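Local coordinates for protein putative transcriptional coactivator P15 (Enterobacteria phage t5, PDB 4BG7) that probably binds DNA, as a phage homologue of the eukaryotic transcription coactivator PC4 implicated in recombination-dependent DNA replication, at residues V13-I18 and V32-G37; M41-W46 and S59-P64. One frame throughout, in Å; residues are numbered along the deposited sequence.

Contact 1. Residues V13-I18 and V32-G37; sequences VDDQSI and VSEFRG
Val32 O accepts two backbone N-H groups from the facing strand, 2.7 Å from Asp15 N and 3.1 Å from Gln16 N. Two successive residues thus oppose one, a classic beta bulge, and the antiparallel register slips by one residue between the Asp14–Ser33 and Gln16–Val32 pairs. Val32 N closes the second pair by returning a bond to Gln16 O. Beyond the bulge Val13 and Glu34 form a hydrogen-bonded pair, with Glu34 N 2.9 Å from Val13 O; the same oxygen takes a CA-H contact from Ser33.

Asp15, the extra residue, can be followed outward. Its CB lies 3.7 Å from Val32 O. CG sits beside its own backbone N, anti to the carbonyl carbon (chi1 -70°), and OD2 reaches 3.9 Å from Glu34 CB. Farther out the two acidic side chains cross obliquely, OD2 of Asp15 being 4.2 Å from OE1 of Glu34, with their carboxylate planes turned 60° apart.

On the face carrying Asp14 and Ser33, Ser33 CB rests 3.5 Å from Val13 O, while its OG is hydrogen-bonded to His12 and Asp14 OD1 makes a salt bridge to Arg44. Gln16 and Val32 share the other face, and both meet the second subunit: Gln16 NE2 donates to Ile80 O there and Val32 packs on Ile80.

The chain turns a corner at the bulge, in a strand outermost in this chain's sheet, while one carbonyl serves both N-H groups. Two exposed carboxylates this near would be expected to repel, which may raise the proton affinity of either.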
# COMPACT_ATOMS: atom_id res chain seq x y z
N VAL A 13 -15.39 -8.22 2.24
CA VAL A 13 -16.19 -7.59 1.20
C VAL A 13 -15.55 -6.19 0.89
O VAL A 13 -15.37 -5.41 1.80
CB VAL A 13 -17.70 -7.43 1.67
CG1 VAL A 13 -18.44 -6.49 0.77
CG2 VAL A 13 -18.41 -8.81 1.74
N ASP A 14 -15.32 -5.91 -0.37
CA ASP A 14 -14.77 -4.63 -0.81
C ASP A 14 -15.78 -3.50 -0.60
O ASP A 14 -16.98 -3.60 -0.95
CB ASP A 14 -14.45 -4.63 -2.29
CG ASP A 14 -13.26 -5.46 -2.64
OD1 ASP A 14 -12.62 -6.08 -1.76
OD2 ASP A 14 -12.98 -5.47 -3.84
N ASP A 15 -15.29 -2.41 -0.08
CA ASP A 15 -16.00 -1.13 -0.05
C ASP A 15 -15.43 -0.11 -1.02
O ASP A 15 -16.18 0.71 -1.54
CB ASP A 15 -15.95 -0.58 1.34
CG ASP A 15 -16.77 -1.37 2.27
OD1 ASP A 15 -17.73 -2.11 1.83
OD2 ASP A 15 -16.45 -1.28 3.47
N GLN A 16 -14.12 -0.17 -1.29
CA GLN A 16 -13.51 0.57 -2.46
C GLN A 16 -12.46 -0.28 -3.12
O GLN A 16 -11.85 -1.12 -2.44
CB GLN A 16 -12.81 1.89 -2.00
CG GLN A 16 -13.63 2.73 -1.08
CD GLN A 16 -12.96 4.10 -0.81
OE1 GLN A 16 -12.44 4.72 -1.70
NE2 GLN A 16 -12.91 4.49 0.43
N SER A 17 -12.21 -0.05 -4.42
CA SER A 17 -11.23 -0.81 -5.17
C SER A 17 -10.71 0.06 -6.30
O SER A 17 -11.55 0.47 -7.12
CB SER A 17 -11.88 -2.05 -5.75
OG SER A 17 -10.95 -2.85 -6.45
N ILE A 18 -9.40 0.34 -6.33
CA ILE A 18 -8.75 1.17 -7.39
C ILE A 18 -7.60 0.46 -8.07
O ILE A 18 -6.64 -0.02 -7.42
CB ILE A 18 -8.29 2.58 -6.86
CG1 ILE A 18 -9.45 3.29 -6.24
CG2 ILE A 18 -7.73 3.46 -8.01
CD1 ILE A 18 -9.10 4.57 -5.55
N VAL A 32 -10.12 -1.20 -0.02
CA VAL A 32 -10.61 -1.04 1.33
C VAL A 32 -11.71 -2.11 1.40
O VAL A 32 -12.65 -2.15 0.56
CB VAL A 32 -11.23 0.33 1.64
CG1 VAL A 32 -11.81 0.32 3.11
CG2 VAL A 32 -10.20 1.44 1.44
N SER A 33 -11.63 -2.91 2.44
CA SER A 33 -12.56 -4.03 2.65
C SER A 33 -13.01 -4.08 4.11
O SER A 33 -12.33 -3.57 4.99
CB SER A 33 -11.87 -5.32 2.26
OG SER A 33 -10.71 -5.64 3.03
N GLU A 34 -14.15 -4.72 4.32
CA GLU A 34 -14.68 -4.91 5.68
C GLU A 34 -14.61 -6.42 5.96
O GLU A 34 -14.98 -7.22 5.09
CB GLU A 34 -16.10 -4.42 5.77
CG GLU A 34 -16.56 -4.47 7.22
CD GLU A 34 -17.99 -4.01 7.40
OE1 GLU A 34 -18.56 -3.38 6.48
OE2 GLU A 34 -18.53 -4.34 8.46
N PHE A 35 -14.17 -6.75 7.17
CA PHE A 35 -14.05 -8.15 7.65
C PHE A 35 -14.21 -8.10 9.21
O PHE A 35 -13.46 -7.35 9.86
CB PHE A 35 -12.65 -8.65 7.32
CG PHE A 35 -12.31 -10.01 7.92
CD1 PHE A 35 -12.96 -11.15 7.47
CD2 PHE A 35 -11.38 -10.13 8.91
CE1 PHE A 35 -12.66 -12.40 8.02
CE2 PHE A 35 -11.10 -11.37 9.47
CZ PHE A 35 -11.75 -12.50 9.01
N ARG A 36 -15.21 -8.77 9.78
CA ARG A 36 -15.28 -8.98 11.28
C ARG A 36 -15.41 -7.65 11.96
O ARG A 36 -14.70 -7.34 12.91
CB ARG A 36 -14.02 -9.76 11.80
CG ARG A 36 -13.99 -10.21 13.29
CD ARG A 36 -12.56 -10.41 13.87
NE ARG A 36 -11.84 -11.47 13.18
CZ ARG A 36 -10.52 -11.70 13.20
NH1 ARG A 36 -9.68 -10.96 13.93
NH2 ARG A 36 -10.04 -12.70 12.48
N GLY A 37 -16.27 -6.82 11.40
CA GLY A 37 -16.58 -5.54 11.99
C GLY A 37 -15.57 -4.42 11.78
O GLY A 37 -15.79 -3.36 12.31

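Contact 2. Residues M41-W46 and S59-P64; sequences MGIRYW and SGFSFP
Met41 CE touches the Phe63 ring at CZ, 3.6 Å away, while CG of the same methionine lies over one face toward the rim. CG stands between the backbone N and the carbonyl carbon (chi1 52°), and the chain beyond is extended; SD, 5.0 Å from the ring centroid and oblique to it, makes this a Met-aromatic contact. On the same face of the sheet, Ile43 and Phe61 lie side by side, CB to CE1 4.0 Å. At the far end Tyr45 CD2 comes 3.5 Å from Ser59 O, which also accepts the nearly straight bond from Tyr45 N (177°).

Five backbone hydrogen bonds align these residues. Between them the strands close in at two glycines: Gly42 CA is 3.9 Å from Ser62 CA, and Gly60 CA lies 3.1 Å from Ile43 O in a CA-H...O contact.

Farther out, helix 67-83 packs on Met41 and Phe63, and Phe61 of the second subunit packs on Ile43 and Tyr45.

This second hairpin of the PC4-like sheet is therefore two-sided: the face of Met41, Ile43, Phe61 and Phe63 is apolar and packs on the helix and the second subunit, while the other carries the polar end of Arg44, bonded to Thr57 O and to Asp14.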
# COMPACT_ATOMS: atom_id res chain seq x y z
N MET A 41 -7.08 -1.98 4.66
CA MET A 41 -6.56 -1.57 3.36
C MET A 41 -5.49 -2.52 2.91
O MET A 41 -4.68 -2.99 3.69
CB MET A 41 -6.01 -0.12 3.31
CG MET A 41 -5.00 0.24 4.36
SD MET A 41 -4.17 1.83 4.05
CE MET A 41 -3.44 2.03 5.65
N GLY A 42 -5.46 -2.77 1.61
CA GLY A 42 -4.46 -3.68 1.06
C GLY A 42 -4.54 -3.85 -0.44
O GLY A 42 -5.09 -3.00 -1.15
N ILE A 43 -4.00 -4.96 -0.93
CA ILE A 43 -4.04 -5.22 -2.36
C ILE A 43 -4.81 -6.52 -2.60
O ILE A 43 -4.44 -7.52 -2.05
CB ILE A 43 -2.62 -5.39 -2.88
CG1 ILE A 43 -1.89 -4.05 -2.89
CG2 ILE A 43 -2.61 -6.05 -4.26
CD1 ILE A 43 -2.51 -2.80 -3.48
N ARG A 44 -5.91 -6.46 -3.35
CA ARG A 44 -6.63 -7.69 -3.75
C ARG A 44 -6.29 -7.96 -5.19
O ARG A 44 -6.30 -7.03 -6.01
CB ARG A 44 -8.15 -7.49 -3.64
CG ARG A 44 -8.91 -8.77 -3.97
CD ARG A 44 -10.36 -8.54 -4.20
NE ARG A 44 -11.17 -8.33 -2.97
CZ ARG A 44 -11.75 -9.29 -2.25
NH1 ARG A 44 -11.56 -10.56 -2.53
NH2 ARG A 44 -12.51 -8.93 -1.21
N TYR A 45 -5.99 -9.21 -5.51
CA TYR A 45 -5.68 -9.57 -6.93
C TYR A 45 -6.93 -9.92 -7.76
O TYR A 45 -7.72 -10.76 -7.35
CB TYR A 45 -4.69 -10.70 -7.01
CG TYR A 45 -3.32 -10.27 -6.52
CD1 TYR A 45 -2.51 -9.46 -7.32
CD2 TYR A 45 -2.88 -10.56 -5.23
CE1 TYR A 45 -1.26 -9.04 -6.87
CE2 TYR A 45 -1.64 -10.12 -4.78
CZ TYR A 45 -0.85 -9.34 -5.60
OH TYR A 45 0.38 -8.89 -5.19
N TRP A 46 -7.09 -9.25 -8.91
CA TRP A 46 -8.03 -9.68 -9.95
C TRP A 46 -7.32 -10.43 -11.06
O TRP A 46 -6.20 -10.08 -11.42
CB TRP A 46 -8.76 -8.51 -10.45
CG TRP A 46 -9.58 -7.83 -9.37
CD1 TRP A 46 -9.12 -7.43 -8.13
CD2 TRP A 46 -10.93 -7.36 -9.44
NE1 TRP A 46 -10.09 -6.81 -7.44
CE2 TRP A 46 -11.21 -6.77 -8.14
CE3 TRP A 46 -11.95 -7.45 -10.37
CZ2 TRP A 46 -12.45 -6.22 -7.83
CZ3 TRP A 46 -13.18 -6.90 -10.06
CH2 TRP A 46 -13.43 -6.28 -8.83
N SER A 59 -7.24 -13.63 -3.27
CA SER A 59 -5.79 -13.53 -3.00
C SER A 59 -5.37 -12.08 -2.81
O SER A 59 -5.90 -11.14 -3.51
CB SER A 59 -4.98 -14.18 -4.14
OG SER A 59 -5.31 -15.56 -4.08
N GLY A 60 -4.51 -11.89 -1.84
CA GLY A 60 -3.93 -10.56 -1.53
C GLY A 60 -3.60 -10.48 -0.05
O GLY A 60 -3.56 -11.50 0.66
N PHE A 61 -3.41 -9.26 0.44
CA PHE A 61 -3.09 -9.07 1.86
C PHE A 61 -3.65 -7.71 2.30
O PHE A 61 -3.85 -6.85 1.51
CB PHE A 61 -1.55 -9.12 2.11
CG PHE A 61 -0.86 -7.90 1.71
CD1 PHE A 61 -0.63 -7.63 0.38
CD2 PHE A 61 -0.58 -6.91 2.64
CE1 PHE A 61 -0.05 -6.44 -0.01
CE2 PHE A 61 -0.01 -5.73 2.27
CZ PHE A 61 0.25 -5.48 0.95
N SER A 62 -3.89 -7.52 3.57
CA SER A 62 -4.41 -6.29 4.02
C SER A 62 -4.00 -6.04 5.45
O SER A 62 -3.50 -6.96 6.17
CB SER A 62 -5.92 -6.27 3.82
OG SER A 62 -6.60 -7.22 4.62
N PHE A 63 -4.16 -4.80 5.86
CA PHE A 63 -3.89 -4.46 7.24
C PHE A 63 -4.83 -3.34 7.68
O PHE A 63 -5.54 -2.78 6.87
CB PHE A 63 -2.40 -4.17 7.46
CG PHE A 63 -1.92 -2.90 6.82
CD1 PHE A 63 -1.70 -2.86 5.47
CD2 PHE A 63 -1.63 -1.80 7.58
CE1 PHE A 63 -1.22 -1.72 4.82
CE2 PHE A 63 -1.15 -0.64 6.96
CZ PHE A 63 -0.97 -0.60 5.57
N PRO A 64 -4.86 -3.00 8.97
CA PRO A 64 -5.95 -2.09 9.32
C PRO A 64 -5.98 -0.71 8.66
O PRO A 64 -4.96 -0.08 8.37
CB PRO A 64 -5.82 -1.93 10.85
CG PRO A 64 -4.96 -3.04 11.29
CD PRO A 64 -4.15 -3.52 10.13

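In the fold
Contacts 1 and 2 are the two outer pairings of one antiparallel sheet, strand 13-23 on 26-35 and strand 38-48 on 54-64, with their centres about 9 Å apart. The pairing of strands 26-35 and 38-48 joins them, through backbone bonds such as Gly42 with Thr31. Side chains bridge them directly: Asp14 OD1 of contact 1 forms a salt bridge of 2.9 Å with Arg44 NH2 of contact 2, and Ser17 OG packs 3.9 Å from Trp46 CZ2. Both contacts also meet the second subunit, contact 1 through its Ile80 and contact 2 through its Phe61, so each hairpin contributes to the dimer.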